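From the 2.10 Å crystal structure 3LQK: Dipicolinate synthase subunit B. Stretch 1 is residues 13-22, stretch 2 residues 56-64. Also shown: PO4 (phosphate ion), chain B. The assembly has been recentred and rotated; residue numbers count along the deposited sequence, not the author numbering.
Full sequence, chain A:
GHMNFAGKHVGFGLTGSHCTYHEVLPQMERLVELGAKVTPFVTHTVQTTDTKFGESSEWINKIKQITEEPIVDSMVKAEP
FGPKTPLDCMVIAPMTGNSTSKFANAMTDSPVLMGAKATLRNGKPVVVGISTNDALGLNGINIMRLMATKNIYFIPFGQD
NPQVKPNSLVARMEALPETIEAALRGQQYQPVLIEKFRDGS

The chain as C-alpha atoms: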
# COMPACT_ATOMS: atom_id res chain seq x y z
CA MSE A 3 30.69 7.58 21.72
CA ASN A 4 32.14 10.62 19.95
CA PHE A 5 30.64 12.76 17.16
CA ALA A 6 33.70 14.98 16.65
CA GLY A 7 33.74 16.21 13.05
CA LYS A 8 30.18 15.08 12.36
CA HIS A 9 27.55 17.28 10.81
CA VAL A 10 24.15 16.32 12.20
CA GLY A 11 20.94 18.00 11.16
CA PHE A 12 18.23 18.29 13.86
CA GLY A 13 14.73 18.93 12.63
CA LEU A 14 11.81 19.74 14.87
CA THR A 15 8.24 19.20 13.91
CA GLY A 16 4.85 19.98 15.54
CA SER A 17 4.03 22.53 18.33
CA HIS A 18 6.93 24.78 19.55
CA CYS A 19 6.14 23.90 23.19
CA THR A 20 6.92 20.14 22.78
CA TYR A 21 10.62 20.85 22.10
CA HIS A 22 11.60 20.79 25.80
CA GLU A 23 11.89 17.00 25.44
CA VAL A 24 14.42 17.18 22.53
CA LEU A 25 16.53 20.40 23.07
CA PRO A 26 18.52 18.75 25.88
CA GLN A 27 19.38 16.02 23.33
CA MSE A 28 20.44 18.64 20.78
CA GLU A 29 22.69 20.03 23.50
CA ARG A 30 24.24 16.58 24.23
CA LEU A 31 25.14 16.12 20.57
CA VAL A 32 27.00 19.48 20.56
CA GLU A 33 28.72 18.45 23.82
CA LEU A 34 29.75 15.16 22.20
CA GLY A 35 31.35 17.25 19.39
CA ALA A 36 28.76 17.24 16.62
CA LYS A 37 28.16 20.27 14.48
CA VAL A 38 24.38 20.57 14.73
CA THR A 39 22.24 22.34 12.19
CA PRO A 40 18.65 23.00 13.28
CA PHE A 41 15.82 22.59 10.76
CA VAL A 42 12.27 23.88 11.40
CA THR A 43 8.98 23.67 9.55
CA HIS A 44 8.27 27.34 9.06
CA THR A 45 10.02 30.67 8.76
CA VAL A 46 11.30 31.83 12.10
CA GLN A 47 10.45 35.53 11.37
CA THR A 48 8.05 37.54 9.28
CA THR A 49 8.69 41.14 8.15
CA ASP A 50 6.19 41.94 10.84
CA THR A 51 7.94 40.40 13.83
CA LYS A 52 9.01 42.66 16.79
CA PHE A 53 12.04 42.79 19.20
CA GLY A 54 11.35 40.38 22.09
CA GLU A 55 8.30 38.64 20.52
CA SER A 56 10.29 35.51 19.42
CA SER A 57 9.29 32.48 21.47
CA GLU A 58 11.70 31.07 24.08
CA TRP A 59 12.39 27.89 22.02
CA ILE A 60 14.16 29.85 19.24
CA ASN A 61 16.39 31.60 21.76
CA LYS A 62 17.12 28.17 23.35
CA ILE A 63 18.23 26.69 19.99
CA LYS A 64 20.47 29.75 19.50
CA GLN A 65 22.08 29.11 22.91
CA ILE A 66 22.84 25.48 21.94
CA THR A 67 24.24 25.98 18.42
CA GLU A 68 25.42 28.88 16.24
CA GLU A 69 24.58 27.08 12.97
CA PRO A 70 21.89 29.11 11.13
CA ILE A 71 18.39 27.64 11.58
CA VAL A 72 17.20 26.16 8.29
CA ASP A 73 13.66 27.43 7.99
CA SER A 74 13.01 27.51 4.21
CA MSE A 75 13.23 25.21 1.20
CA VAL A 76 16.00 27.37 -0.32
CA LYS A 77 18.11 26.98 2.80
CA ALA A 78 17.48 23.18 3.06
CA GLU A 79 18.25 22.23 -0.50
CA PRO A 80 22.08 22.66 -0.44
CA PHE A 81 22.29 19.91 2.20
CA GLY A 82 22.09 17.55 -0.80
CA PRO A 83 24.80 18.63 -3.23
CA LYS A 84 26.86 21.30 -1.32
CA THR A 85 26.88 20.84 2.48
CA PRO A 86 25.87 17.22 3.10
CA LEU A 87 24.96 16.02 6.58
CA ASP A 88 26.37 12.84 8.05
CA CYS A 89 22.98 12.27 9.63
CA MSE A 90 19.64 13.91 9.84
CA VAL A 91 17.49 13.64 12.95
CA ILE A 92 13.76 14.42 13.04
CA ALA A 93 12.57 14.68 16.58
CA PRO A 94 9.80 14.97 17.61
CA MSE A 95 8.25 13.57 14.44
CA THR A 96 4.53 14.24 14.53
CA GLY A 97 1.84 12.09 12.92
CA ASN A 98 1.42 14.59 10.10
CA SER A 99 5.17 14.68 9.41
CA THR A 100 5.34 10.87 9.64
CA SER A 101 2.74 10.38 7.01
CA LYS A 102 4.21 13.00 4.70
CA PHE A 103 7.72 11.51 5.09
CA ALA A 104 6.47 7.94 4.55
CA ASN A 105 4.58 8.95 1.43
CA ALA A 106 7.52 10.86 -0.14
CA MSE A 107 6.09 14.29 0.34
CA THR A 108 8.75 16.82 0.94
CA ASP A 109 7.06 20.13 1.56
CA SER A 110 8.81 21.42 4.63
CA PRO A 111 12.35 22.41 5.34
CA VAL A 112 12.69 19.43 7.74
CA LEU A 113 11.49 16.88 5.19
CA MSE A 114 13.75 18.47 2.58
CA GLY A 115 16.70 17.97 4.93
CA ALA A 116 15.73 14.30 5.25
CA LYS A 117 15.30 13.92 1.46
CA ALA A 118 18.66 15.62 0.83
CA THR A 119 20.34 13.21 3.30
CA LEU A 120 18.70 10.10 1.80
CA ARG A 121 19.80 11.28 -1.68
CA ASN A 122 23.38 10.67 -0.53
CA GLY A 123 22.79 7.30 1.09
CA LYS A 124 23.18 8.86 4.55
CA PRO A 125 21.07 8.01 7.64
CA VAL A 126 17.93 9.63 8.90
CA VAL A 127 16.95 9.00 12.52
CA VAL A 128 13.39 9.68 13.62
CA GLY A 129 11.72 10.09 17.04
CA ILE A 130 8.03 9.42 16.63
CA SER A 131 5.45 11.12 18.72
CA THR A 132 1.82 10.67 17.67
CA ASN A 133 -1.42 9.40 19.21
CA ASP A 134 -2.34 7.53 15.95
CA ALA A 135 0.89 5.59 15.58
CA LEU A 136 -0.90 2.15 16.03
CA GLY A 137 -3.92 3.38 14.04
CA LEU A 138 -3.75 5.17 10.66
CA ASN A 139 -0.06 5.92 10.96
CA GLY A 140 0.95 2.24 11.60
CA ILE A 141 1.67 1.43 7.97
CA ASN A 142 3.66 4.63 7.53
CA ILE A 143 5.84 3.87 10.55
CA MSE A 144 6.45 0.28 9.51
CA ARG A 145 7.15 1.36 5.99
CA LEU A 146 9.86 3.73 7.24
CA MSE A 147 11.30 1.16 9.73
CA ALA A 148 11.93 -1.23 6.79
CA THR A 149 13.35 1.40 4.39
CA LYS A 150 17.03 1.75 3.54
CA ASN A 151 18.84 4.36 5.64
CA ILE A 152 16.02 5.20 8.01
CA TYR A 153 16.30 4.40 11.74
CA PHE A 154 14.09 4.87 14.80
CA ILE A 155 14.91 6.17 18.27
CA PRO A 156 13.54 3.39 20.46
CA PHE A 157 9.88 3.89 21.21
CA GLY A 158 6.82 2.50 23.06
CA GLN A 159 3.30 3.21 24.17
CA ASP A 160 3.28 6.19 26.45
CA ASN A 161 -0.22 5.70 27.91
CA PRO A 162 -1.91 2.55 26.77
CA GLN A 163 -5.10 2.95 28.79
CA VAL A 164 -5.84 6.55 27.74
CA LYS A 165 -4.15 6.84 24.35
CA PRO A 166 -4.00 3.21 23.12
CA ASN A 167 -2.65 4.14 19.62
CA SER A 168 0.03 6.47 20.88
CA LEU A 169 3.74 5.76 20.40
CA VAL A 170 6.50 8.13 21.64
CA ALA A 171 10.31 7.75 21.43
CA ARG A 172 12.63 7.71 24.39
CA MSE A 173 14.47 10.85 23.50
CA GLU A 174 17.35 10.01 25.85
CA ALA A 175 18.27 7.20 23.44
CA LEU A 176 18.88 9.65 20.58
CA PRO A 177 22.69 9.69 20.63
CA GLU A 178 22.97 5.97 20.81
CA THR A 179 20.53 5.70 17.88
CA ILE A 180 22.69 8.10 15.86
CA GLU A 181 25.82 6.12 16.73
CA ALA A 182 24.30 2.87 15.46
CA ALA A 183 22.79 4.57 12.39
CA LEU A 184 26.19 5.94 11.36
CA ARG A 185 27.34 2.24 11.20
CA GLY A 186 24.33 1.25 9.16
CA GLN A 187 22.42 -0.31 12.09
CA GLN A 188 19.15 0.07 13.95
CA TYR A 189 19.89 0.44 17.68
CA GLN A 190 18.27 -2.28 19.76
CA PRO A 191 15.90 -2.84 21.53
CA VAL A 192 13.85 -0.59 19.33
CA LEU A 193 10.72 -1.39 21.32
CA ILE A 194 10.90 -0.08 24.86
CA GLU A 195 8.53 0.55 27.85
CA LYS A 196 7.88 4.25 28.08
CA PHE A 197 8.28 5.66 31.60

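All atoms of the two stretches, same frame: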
# COMPACT_ATOMS: atom_id res chain seq x y z
N GLY A 13 16.03 18.38 12.94
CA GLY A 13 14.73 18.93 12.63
C GLY A 13 13.66 18.67 13.65
O GLY A 13 13.53 17.57 14.21
N LEU A 14 12.88 19.70 13.89
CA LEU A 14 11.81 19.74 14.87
C LEU A 14 10.51 19.89 14.15
O LEU A 14 10.33 20.79 13.27
CB LEU A 14 12.04 20.92 15.78
CG LEU A 14 13.47 20.98 16.37
CD1 LEU A 14 13.87 22.40 16.85
CD2 LEU A 14 13.53 20.03 17.54
N THR A 15 9.58 19.02 14.47
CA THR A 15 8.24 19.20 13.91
C THR A 15 7.17 19.41 15.00
O THR A 15 7.36 18.99 16.12
CB THR A 15 7.84 17.99 13.00
OG1 THR A 15 7.63 16.82 13.81
CG2 THR A 15 8.88 17.71 11.92
N GLY A 16 6.01 19.95 14.63
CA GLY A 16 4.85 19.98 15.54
C GLY A 16 4.86 21.26 16.36
O GLY A 16 5.58 22.18 16.02
N SER A 17 4.10 21.31 17.47
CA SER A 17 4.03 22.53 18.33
C SER A 17 5.38 22.91 19.02
O SER A 17 6.08 22.04 19.60
CB SER A 17 2.95 22.39 19.40
OG SER A 17 3.00 23.48 20.33
N HIS A 18 5.68 24.22 18.99
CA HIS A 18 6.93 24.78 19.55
C HIS A 18 7.12 24.38 21.03
O HIS A 18 8.24 24.36 21.54
CB HIS A 18 7.01 26.33 19.49
CG HIS A 18 6.71 26.97 18.15
ND1 HIS A 18 6.22 28.27 18.04
CD2 HIS A 18 6.85 26.52 16.87
CE1 HIS A 18 6.06 28.57 16.76
NE2 HIS A 18 6.42 27.52 16.04
N CYS A 19 6.05 24.10 21.75
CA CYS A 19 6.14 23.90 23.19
C CYS A 19 6.42 22.42 23.60
O CYS A 19 6.45 22.09 24.79
CB CYS A 19 4.83 24.36 23.85
SG CYS A 19 3.45 23.23 23.40
N THR A 20 6.57 21.56 22.60
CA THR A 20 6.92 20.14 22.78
C THR A 20 8.44 19.93 22.61
O THR A 20 8.92 18.78 22.70
CB THR A 20 6.21 19.25 21.72
OG1 THR A 20 6.59 19.69 20.40
CG2 THR A 20 4.66 19.26 21.89
N TYR A 21 9.18 21.01 22.33
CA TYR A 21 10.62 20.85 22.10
C TYR A 21 11.45 20.79 23.39
O TYR A 21 12.66 20.59 23.33
CB TYR A 21 11.18 21.91 21.12
CG TYR A 21 10.41 22.10 19.82
CD1 TYR A 21 9.66 21.07 19.25
CD2 TYR A 21 10.47 23.31 19.15
CE1 TYR A 21 8.95 21.27 18.04
CE2 TYR A 21 9.80 23.53 17.96
CZ TYR A 21 9.03 22.51 17.41
OH TYR A 21 8.39 22.73 16.22
N HIS A 22 10.83 20.90 24.56
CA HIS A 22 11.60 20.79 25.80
C HIS A 22 12.10 19.34 26.02
O HIS A 22 13.03 19.09 26.78
CB HIS A 22 10.82 21.29 27.01
CG HIS A 22 9.66 20.43 27.36
ND1 HIS A 22 9.76 19.34 28.21
CD2 HIS A 22 8.37 20.45 26.93
CE1 HIS A 22 8.57 18.76 28.32
NE2 HIS A 22 7.71 19.40 27.54
N SER A 56 9.90 36.88 19.84
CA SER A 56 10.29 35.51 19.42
C SER A 56 10.15 34.58 20.62
O SER A 56 10.55 34.93 21.74
CB SER A 56 11.71 35.46 18.76
OG SER A 56 12.78 35.27 19.69
N SER A 57 9.52 33.44 20.41
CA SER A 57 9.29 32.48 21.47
C SER A 57 10.61 31.94 22.08
O SER A 57 11.67 31.93 21.43
CB SER A 57 8.44 31.31 20.90
OG SER A 57 7.35 31.81 20.14
N GLU A 58 10.53 31.51 23.34
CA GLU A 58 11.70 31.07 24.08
C GLU A 58 12.49 30.01 23.31
O GLU A 58 13.70 30.09 23.26
CB GLU A 58 11.32 30.54 25.49
N TRP A 59 11.78 29.02 22.72
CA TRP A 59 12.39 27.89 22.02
C TRP A 59 13.43 28.31 20.98
O TRP A 59 14.50 27.70 20.91
CB TRP A 59 11.32 26.93 21.40
CG TRP A 59 10.62 27.46 20.18
CD1 TRP A 59 9.60 28.34 20.17
CD2 TRP A 59 10.90 27.16 18.81
NE1 TRP A 59 9.23 28.65 18.88
CE2 TRP A 59 10.01 27.91 18.02
CE3 TRP A 59 11.84 26.36 18.18
CZ2 TRP A 59 10.02 27.87 16.62
CZ3 TRP A 59 11.84 26.30 16.79
CH2 TRP A 59 10.93 27.06 16.02
N ILE A 60 13.17 29.37 20.21
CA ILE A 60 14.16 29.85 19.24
C ILE A 60 15.42 30.30 19.94
O ILE A 60 16.51 29.88 19.56
CB ILE A 60 13.61 30.99 18.35
CG1 ILE A 60 12.54 30.44 17.39
CG2 ILE A 60 14.72 31.60 17.47
CD1 ILE A 60 11.64 31.54 16.88
N ASN A 61 15.27 31.16 20.95
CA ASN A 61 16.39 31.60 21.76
C ASN A 61 17.18 30.39 22.31
O ASN A 61 18.43 30.37 22.26
CB ASN A 61 15.92 32.52 22.92
CG ASN A 61 15.11 33.75 22.43
OD1 ASN A 61 15.34 34.24 21.31
ND2 ASN A 61 14.16 34.22 23.25
N LYS A 62 16.46 29.38 22.82
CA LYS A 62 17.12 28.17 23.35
C LYS A 62 17.95 27.43 22.30
O LYS A 62 19.10 27.10 22.55
CB LYS A 62 16.09 27.22 23.96
CG LYS A 62 15.31 27.83 25.17
CD LYS A 62 14.81 26.79 26.19
CE LYS A 62 14.31 27.49 27.47
NZ LYS A 62 13.36 26.63 28.23
N ILE A 63 17.42 27.26 21.10
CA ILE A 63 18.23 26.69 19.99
C ILE A 63 19.50 27.51 19.77
O ILE A 63 20.60 26.96 19.67
CB ILE A 63 17.38 26.58 18.70
CG1 ILE A 63 16.26 25.57 18.92
CG2 ILE A 63 18.23 26.16 17.52
CD1 ILE A 63 15.25 25.56 17.82
N LYS A 64 19.34 28.83 19.77
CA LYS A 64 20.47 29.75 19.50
C LYS A 64 21.54 29.72 20.59
O LYS A 64 22.68 30.00 20.30
CB LYS A 64 20.00 31.17 19.22
CG LYS A 64 19.42 31.29 17.76
CD LYS A 64 18.88 32.73 17.53
CE LYS A 64 18.82 33.17 16.01
NZ LYS A 64 19.47 34.57 15.81
P PO4 B . 3.54 19.25 11.49
O1 PO4 B . 2.64 18.92 12.68
O2 PO4 B . 2.91 20.31 10.59
O3 PO4 B . 4.88 19.83 11.92
O4 PO4 B . 3.76 18.01 10.66

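One tryptophan carries most of this contact, and two aromatic side chains approach it in different ways. Against the five-membered ring of Trp59 lies the imidazole of His18 in an offset stack, centroids 4.2 Å apart and planes 28° from parallel; His18 CG comes within 3.1 Å of Trp59 NE1. The methylene of His18 joins in, its CB 3.5 Å from the centroid of that same ring and over its face, a CH-pi contact. Tyr21 instead turns its edge toward the face of the six-membered ring, with planes at 73°, centroids 5.1 Å apart, and Tyr21 CD2 3.5 Å from Trp59 CE3. Edge-to-face geometry sets the slightly positive ring hydrogens of tyrosine against the electron-rich indole.

The backbones keep their distance: the nearest CA atoms, those of His18 and Trp59, are 6.8 Å apart, and no clear hydrogen bond crosses between the stretches. Side chains therefore do the joining. Stretch 2 offers a helix from Glu58 onward, in which Ile63 N bonds to Trp59 O at 3.0 Å. This one-turn spacing lets Trp59 and Ile63 both point toward stretch 1. There Leu14 meets Ile63 in a purely apolar contact, CD1 to CD1 at 3.6 Å, while the same Leu14 CD1 lies more loosely, 4.4 Å, from Trp59 CZ3.

In stretch 1, local bonds help hold a turn. Ser17 O accepts both Thr20 N at 3.1 Å and Thr20 OG1 at 2.5 Å, closing a turn from Ser17 to Thr20 that holds His18 within it and has Tyr21 just after it. Just before it, Gly16 adopts a backbone conformation that calls for glycine, and its N donates to phosphate O3 at 2.9 Å, away from the packed side chains. The design rule is economical: a helix supplies a broad indole, and a bonded turn and the residue after it present two rings.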